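Local coordinates for TIGR00266 family protein (Pseudomonas aeruginosa, PDB 1YOX) that is of unknown function but belongs to the AIM24 family, named for mitochondrial biogenesis and grouped with the cupin clan, at residues A36-F46 with F80-A91. Numbering follows the deposited sequence.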
ATOM      1  N   ALA C  36       9.849  10.400   8.355  1.00 36.57           N
ATOM      2  CA  ALA C  36       9.665  10.296   6.902  1.00 36.78           C
ATOM      3  C   ALA C  36      10.945  10.110   6.046  1.00 37.16           C
ATOM      4  O   ALA C  36      10.855   9.674   4.896  1.00 37.17           O
ATOM      5  CB  ALA C  36       8.844  11.442   6.389  1.00 35.68           C
HETATM    6  N   MSE C  37      12.120  10.405   6.592  1.00 36.93           N
HETATM    7  CA  MSE C  37      13.347  10.274   5.812  1.00 37.91           C
HETATM    8  C   MSE C  37      13.709   8.814   5.498  1.00 36.80           C
HETATM    9  O   MSE C  37      13.707   7.950   6.395  1.00 36.46           O
HETATM   10  CB  MSE C  37      14.516  10.984   6.506  1.00 37.88           C
HETATM   11  CG  MSE C  37      15.399  10.061   7.321  1.00 44.54           C
HETATM   12 SE   MSE C  37      16.912   9.330   6.288  1.00 50.73          SE
HETATM   13  CE  MSE C  37      17.331  11.066   5.706  1.00 51.50           C
ATOM     14  N   ASN C  38      14.030   8.555   4.234  1.00 36.31           N
ATOM     15  CA  ASN C  38      14.494   7.232   3.782  1.00 36.60           C
ATOM     16  C   ASN C  38      16.013   7.129   3.696  1.00 37.09           C
ATOM     17  O   ASN C  38      16.585   6.078   4.036  1.00 37.59           O
ATOM     18  CB  ASN C  38      13.997   6.909   2.386  1.00 36.92           C
ATOM     19  CG  ASN C  38      12.491   6.872   2.264  1.00 38.61           C
ATOM     20  OD1 ASN C  38      11.969   7.225   1.209  1.00 43.58           O
ATOM     21  ND2 ASN C  38      11.788   6.411   3.295  1.00 37.11           N
ATOM     22  N   TYR C  39      16.653   8.177   3.164  1.00 36.43           N
ATOM     23  CA  TYR C  39      18.092   8.202   2.988  1.00 36.60           C
ATOM     24  C   TYR C  39      18.636   9.607   2.807  1.00 37.51           C
ATOM     25  O   TYR C  39      17.932  10.526   2.402  1.00 36.77           O
ATOM     26  CB  TYR C  39      18.571   7.279   1.838  1.00 36.12           C
ATOM     27  CG  TYR C  39      18.145   7.724   0.447  1.00 35.48           C
ATOM     28  CD1 TYR C  39      17.065   7.116  -0.182  1.00 33.02           C
ATOM     29  CD2 TYR C  39      18.813   8.754  -0.234  1.00 35.31           C
ATOM     30  CE1 TYR C  39      16.644   7.504  -1.432  1.00 34.84           C
ATOM     31  CE2 TYR C  39      18.376   9.164  -1.514  1.00 36.65           C
ATOM     32  CZ  TYR C  39      17.292   8.520  -2.102  1.00 35.76           C
ATOM     33  OH  TYR C  39      16.813   8.861  -3.356  1.00 37.17           O
HETATM   34  N   MSE C  40      19.919   9.750   3.101  1.00 38.63           N
HETATM   35  CA  MSE C  40      20.614  11.006   2.915  1.00 41.37           C
HETATM   36  C   MSE C  40      22.074  10.754   2.584  1.00 39.66           C
HETATM   37  O   MSE C  40      22.707   9.840   3.126  1.00 39.43           O
HETATM   38  CB  MSE C  40      20.446  11.947   4.129  1.00 41.06           C
HETATM   39  CG  MSE C  40      20.776  11.350   5.460  1.00 43.50           C
HETATM   40 SE   MSE C  40      20.244  12.453   7.023  1.00 49.61          SE
HETATM   41  CE  MSE C  40      20.659  10.988   8.334  1.00 45.77           C
ATOM     42  N   THR C  41      22.577  11.565   1.661  1.00 38.85           N
ATOM     43  CA  THR C  41      23.988  11.586   1.288  1.00 38.15           C
ATOM     44  C   THR C  41      24.865  12.233   2.365  1.00 38.92           C
ATOM     45  O   THR C  41      24.376  12.711   3.400  1.00 38.11           O
ATOM     46  CB  THR C  41      24.212  12.262  -0.117  1.00 37.94           C
ATOM     47  OG1 THR C  41      23.673  13.582  -0.101  1.00 36.71           O
ATOM     48  CG2 THR C  41      23.553  11.475  -1.231  1.00 34.14           C
ATOM     49  N   GLY C  42      26.170  12.260   2.097  1.00 39.71           N
ATOM     50  CA  GLY C  42      27.192  12.316   3.143  1.00 40.35           C
ATOM     51  C   GLY C  42      27.289  13.583   3.953  1.00 41.20           C
ATOM     52  O   GLY C  42      27.525  13.534   5.164  1.00 41.71           O
ATOM     53  N   ASP C  43      27.117  14.725   3.307  1.00 41.77           N
ATOM     54  CA  ASP C  43      27.274  16.000   4.013  1.00 43.01           C
ATOM     55  C   ASP C  43      25.942  16.639   4.380  1.00 42.50           C
ATOM     56  O   ASP C  43      25.898  17.839   4.637  1.00 41.98           O
ATOM     57  CB  ASP C  43      28.138  16.991   3.192  1.00 44.00           C
ATOM     58  CG  ASP C  43      29.358  16.323   2.533  1.00 46.48           C
ATOM     59  OD1 ASP C  43      29.792  16.811   1.460  1.00 46.79           O
ATOM     60  OD2 ASP C  43      29.870  15.309   3.075  1.00 49.93           O
ATOM     61  N   ILE C  44      24.860  15.849   4.361  1.00 43.27           N
ATOM     62  CA  ILE C  44      23.573  16.252   4.981  1.00 43.49           C
ATOM     63  C   ILE C  44      23.621  16.167   6.508  1.00 44.20           C
ATOM     64  O   ILE C  44      23.933  15.134   7.053  1.00 43.75           O
ATOM     65  CB  ILE C  44      22.355  15.441   4.454  1.00 43.66           C
ATOM     66  CG1 ILE C  44      21.924  15.975   3.095  1.00 42.67           C
ATOM     67  CG2 ILE C  44      21.124  15.562   5.406  1.00 42.47           C
ATOM     68  CD1 ILE C  44      22.323  15.085   2.013  1.00 46.22           C
ATOM     69  N   ARG C  45      23.343  17.282   7.168  1.00 46.07           N
ATOM     70  CA  ARG C  45      23.155  17.335   8.619  1.00 48.71           C
ATOM     71  C   ARG C  45      21.690  17.648   8.968  1.00 49.82           C
ATOM     72  O   ARG C  45      20.983  18.366   8.236  1.00 49.00           O
ATOM     73  CB  ARG C  45      24.062  18.406   9.249  1.00 49.35           C
ATOM     74  CG  ARG C  45      25.588  18.171   9.111  1.00 51.41           C
ATOM     75  CD  ARG C  45      26.086  17.003   9.960  1.00 54.67           C
ATOM     76  NE  ARG C  45      27.337  16.464   9.434  1.00 56.39           N
ATOM     77  CZ  ARG C  45      27.429  15.409   8.625  1.00 57.48           C
ATOM     78  NH1 ARG C  45      26.341  14.750   8.232  1.00 57.59           N
ATOM     79  NH2 ARG C  45      28.621  15.021   8.198  1.00 56.47           N
ATOM     80  N   PHE C  46      21.247  17.110  10.095  1.00 51.78           N
ATOM     81  CA  PHE C  46      19.849  17.239  10.532  1.00 53.89           C
ATOM     82  C   PHE C  46      19.760  17.774  11.961  1.00 55.48           C
ATOM     83  O   PHE C  46      20.535  17.366  12.835  1.00 55.89           O
ATOM     84  CB  PHE C  46      19.146  15.889  10.432  1.00 53.77           C
ATOM     85  CG  PHE C  46      19.914  14.764  11.063  1.00 54.40           C
ATOM     86  CD1 PHE C  46      19.867  14.554  12.440  1.00 55.06           C
ATOM     87  CD2 PHE C  46      20.693  13.924  10.285  1.00 54.59           C
ATOM     88  CE1 PHE C  46      20.585  13.515  13.036  1.00 56.60           C
ATOM     89  CE2 PHE C  46      21.413  12.876  10.862  1.00 55.46           C
ATOM     90  CZ  PHE C  46      21.362  12.669  12.242  1.00 56.16           C
ATOM     91  N   PHE C  80      16.864  19.505   7.560  1.00 43.76           N
ATOM     92  CA  PHE C  80      17.976  18.837   6.867  1.00 42.53           C
ATOM     93  C   PHE C  80      18.743  19.874   6.041  1.00 41.92           C
ATOM     94  O   PHE C  80      18.197  20.468   5.125  1.00 41.25           O
ATOM     95  CB  PHE C  80      17.451  17.687   5.987  1.00 41.80           C
ATOM     96  CG  PHE C  80      16.798  16.578   6.775  1.00 41.20           C
ATOM     97  CD1 PHE C  80      15.481  16.709   7.244  1.00 39.97           C
ATOM     98  CD2 PHE C  80      17.498  15.420   7.081  1.00 40.18           C
ATOM     99  CE1 PHE C  80      14.882  15.693   7.997  1.00 40.17           C
ATOM    100  CE2 PHE C  80      16.885  14.379   7.824  1.00 40.32           C
ATOM    101  CZ  PHE C  80      15.585  14.520   8.273  1.00 39.67           C
ATOM    102  N   THR C  81      20.004  20.102   6.390  1.00 42.21           N
ATOM    103  CA  THR C  81      20.834  21.070   5.669  1.00 41.94           C
ATOM    104  C   THR C  81      22.026  20.423   4.979  1.00 41.95           C
ATOM    105  O   THR C  81      22.641  19.471   5.509  1.00 41.50           O
ATOM    106  CB  THR C  81      21.289  22.229   6.583  1.00 41.86           C
ATOM    107  OG1 THR C  81      20.140  22.760   7.238  1.00 43.48           O
ATOM    108  CG2 THR C  81      21.923  23.370   5.767  1.00 41.96           C
ATOM    109  N   ASN C  82      22.324  20.941   3.779  1.00 41.89           N
ATOM    110  CA  ASN C  82      23.569  20.642   3.058  1.00 41.63           C
ATOM    111  C   ASN C  82      24.770  21.443   3.623  1.00 41.97           C
ATOM    112  O   ASN C  82      24.888  22.661   3.407  1.00 40.72           O
ATOM    113  CB  ASN C  82      23.378  20.930   1.579  1.00 42.04           C
ATOM    114  CG  ASN C  82      24.592  20.549   0.717  1.00 41.03           C
ATOM    115  OD1 ASN C  82      24.510  20.571  -0.515  1.00 42.27           O
ATOM    116  ND2 ASN C  82      25.688  20.188   1.346  1.00 38.09           N
ATOM    117  N   GLU C  83      25.639  20.737   4.346  1.00 42.80           N
ATOM    118  CA  GLU C  83      26.817  21.323   4.984  1.00 44.91           C
ATOM    119  C   GLU C  83      28.090  21.072   4.179  1.00 45.21           C
ATOM    120  O   GLU C  83      29.205  21.258   4.695  1.00 45.99           O
ATOM    121  CB  GLU C  83      27.021  20.718   6.376  1.00 45.22           C
ATOM    122  CG  GLU C  83      25.793  20.734   7.248  1.00 48.24           C
ATOM    123  CD  GLU C  83      25.802  21.893   8.211  1.00 52.85           C
ATOM    124  OE1 GLU C  83      26.343  21.700   9.323  1.00 55.55           O
ATOM    125  OE2 GLU C  83      25.303  22.990   7.853  1.00 53.42           O
ATOM    126  N   GLY C  84      27.929  20.615   2.941  1.00 45.09           N
ATOM    127  CA  GLY C  84      29.065  20.343   2.062  1.00 44.64           C
ATOM    128  C   GLY C  84      29.285  21.448   1.053  1.00 44.21           C
ATOM    129  O   GLY C  84      28.889  22.601   1.284  1.00 44.08           O
ATOM    130  N   GLN C  85      29.877  21.067  -0.078  1.00 44.21           N
ATOM    131  CA  GLN C  85      30.439  22.002  -1.066  1.00 44.37           C
ATOM    132  C   GLN C  85      29.828  21.813  -2.448  1.00 44.03           C
ATOM    133  O   GLN C  85      30.027  22.649  -3.326  1.00 43.74           O
ATOM    134  CB  GLN C  85      31.956  21.795  -1.218  1.00 45.07           C
ATOM    135  CG  GLN C  85      32.687  21.259  -0.003  1.00 46.24           C
ATOM    136  CD  GLN C  85      32.646  22.222   1.151  1.00 49.56           C
ATOM    137  OE1 GLN C  85      32.680  21.810   2.327  1.00 48.37           O
ATOM    138  NE2 GLN C  85      32.583  23.537   0.828  1.00 50.12           N
ATOM    139  N   GLY C  86      29.156  20.674  -2.636  1.00 43.49           N
ATOM    140  CA  GLY C  86      28.404  20.368  -3.827  1.00 43.18           C
ATOM    141  C   GLY C  86      26.996  19.895  -3.493  1.00 43.34           C
ATOM    142  O   GLY C  86      26.585  19.884  -2.325  1.00 43.70           O
ATOM    143  N   LYS C  87      26.267  19.495  -4.532  1.00 43.06           N
ATOM    144  CA  LYS C  87      24.899  18.989  -4.414  1.00 43.03           C
ATOM    145  C   LYS C  87      24.781  17.772  -3.494  1.00 42.43           C
ATOM    146  O   LYS C  87      25.537  16.791  -3.649  1.00 41.77           O
ATOM    147  CB  LYS C  87      24.366  18.564  -5.788  1.00 43.29           C
ATOM    148  CG  LYS C  87      23.712  19.656  -6.581  1.00 45.73           C
ATOM    149  CD  LYS C  87      23.333  19.145  -7.982  1.00 48.63           C
ATOM    150  CE  LYS C  87      23.015  20.322  -8.912  1.00 51.10           C
ATOM    151  NZ  LYS C  87      22.640  19.871 -10.282  1.00 52.33           N
ATOM    152  N   GLN C  88      23.806  17.823  -2.581  1.00 40.80           N
ATOM    153  CA  GLN C  88      23.493  16.678  -1.748  1.00 40.82           C
ATOM    154  C   GLN C  88      22.005  16.325  -1.837  1.00 40.65           C
ATOM    155  O   GLN C  88      21.182  17.099  -2.344  1.00 40.95           O
ATOM    156  CB  GLN C  88      23.884  16.941  -0.298  1.00 41.49           C
ATOM    157  CG  GLN C  88      25.354  17.250  -0.040  1.00 41.51           C
ATOM    158  CD  GLN C  88      26.261  16.058  -0.236  1.00 44.89           C
ATOM    159  OE1 GLN C  88      25.913  14.939   0.114  1.00 47.02           O
ATOM    160  NE2 GLN C  88      27.447  16.296  -0.805  1.00 46.16           N
ATOM    161  N   HIS C  89      21.656  15.152  -1.328  1.00 39.54           N
ATOM    162  CA  HIS C  89      20.311  14.643  -1.487  1.00 38.39           C
ATOM    163  C   HIS C  89      19.782  14.030  -0.195  1.00 37.37           C
ATOM    164  O   HIS C  89      20.553  13.435   0.590  1.00 37.11           O
ATOM    165  CB  HIS C  89      20.270  13.619  -2.615  1.00 37.93           C
ATOM    166  CG  HIS C  89      20.789  14.138  -3.919  1.00 39.99           C
ATOM    167  ND1 HIS C  89      19.967  14.656  -4.903  1.00 39.52           N
ATOM    168  CD2 HIS C  89      22.051  14.198  -4.413  1.00 40.11           C
ATOM    169  CE1 HIS C  89      20.706  15.024  -5.936  1.00 40.06           C
ATOM    170  NE2 HIS C  89      21.972  14.759  -5.661  1.00 38.52           N
ATOM    171  N   VAL C  90      18.470  14.190   0.012  1.00 35.73           N
ATOM    172  CA  VAL C  90      17.720  13.520   1.082  1.00 34.40           C
ATOM    173  C   VAL C  90      16.352  13.134   0.521  1.00 33.28           C
ATOM    174  O   VAL C  90      15.691  13.978  -0.058  1.00 32.39           O
ATOM    175  CB  VAL C  90      17.401  14.458   2.275  1.00 34.79           C
ATOM    176  CG1 VAL C  90      17.058  13.651   3.520  1.00 31.75           C
ATOM    177  CG2 VAL C  90      18.503  15.437   2.554  1.00 36.19           C
ATOM    178  N   ALA C  91      15.916  11.894   0.734  1.00 31.80           N
ATOM    179  CA  ALA C  91      14.596  11.446   0.292  1.00 31.42           C
ATOM    180  C   ALA C  91      13.585  11.237   1.461  1.00 31.87           C
ATOM    181  O   ALA C  91      13.979  10.874   2.588  1.00 31.21           O
ATOM    182  CB  ALA C  91      14.711  10.181  -0.577  1.00 30.14           C
TER
HETATM  183  O   HOH W   1      29.403  18.401  -0.640  1.00 42.71           O
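Met40 SE and Ile44 CG2 lie against the rim of the Phe80 ring, level with it, while Phe46 CB and Met37 CE approach it obliquely. Met40 SE stands 5.1 Å from the centroid of the Phe80 ring, a Met-aromatic contact in which the selenium sits at the ring edge, at the end of a chain extended beyond CG that runs roughly perpendicular to the Phe80 side chain. One face of the Tyr39 ring receives Ala91 CB, 3.6 Å from its centroid, in a CH-pi contact; CG set between the backbone N and the carbonyl carbon (chi1 67°) lays the ring over Ala91. The edge of the His89 imidazole is approached by Thr41 CG2. Between the two strand pairs, Ile44 CG1 lies against Val90 CG2 at 3.5 Å, joining the apolar layer of Phe80, Met40 and Val90.

At the turn, the polar side chains meet around Thr41 and Gln88. Thr41 OG1 accepts a nearly straight bond from His89 N (2.8 Å). The same hydroxyl donates to Gln88 OE1 at 2.6 Å, approaching from 30° off the carbonyl plane. Gln88 OE1 also takes a weak bond from Asp43 N, and Gln88 NE2 shares a water with Asp43 OD1 and Gln85 N. Beyond the turn, Arg45 and Thr81 make an antiparallel hydrogen-bonded pair, with Arg45 N 2.8 Å from Thr81 O.

The type I turn 41-44 and the loop 83-87 each carry the chain from one sheet to the other: within this chain, 37-40 is the outermost strand of a four-stranded sheet, beside 88-92, and 44-48 that of a six-stranded one, beside 78-82. Tyr39 OH bonds Glu21 on strand 19-24, Phe92 packs edge-to-face with Phe80, and a strand of a second subunit pairs with Tyr39 and Met40, carrying the sheet across the interface.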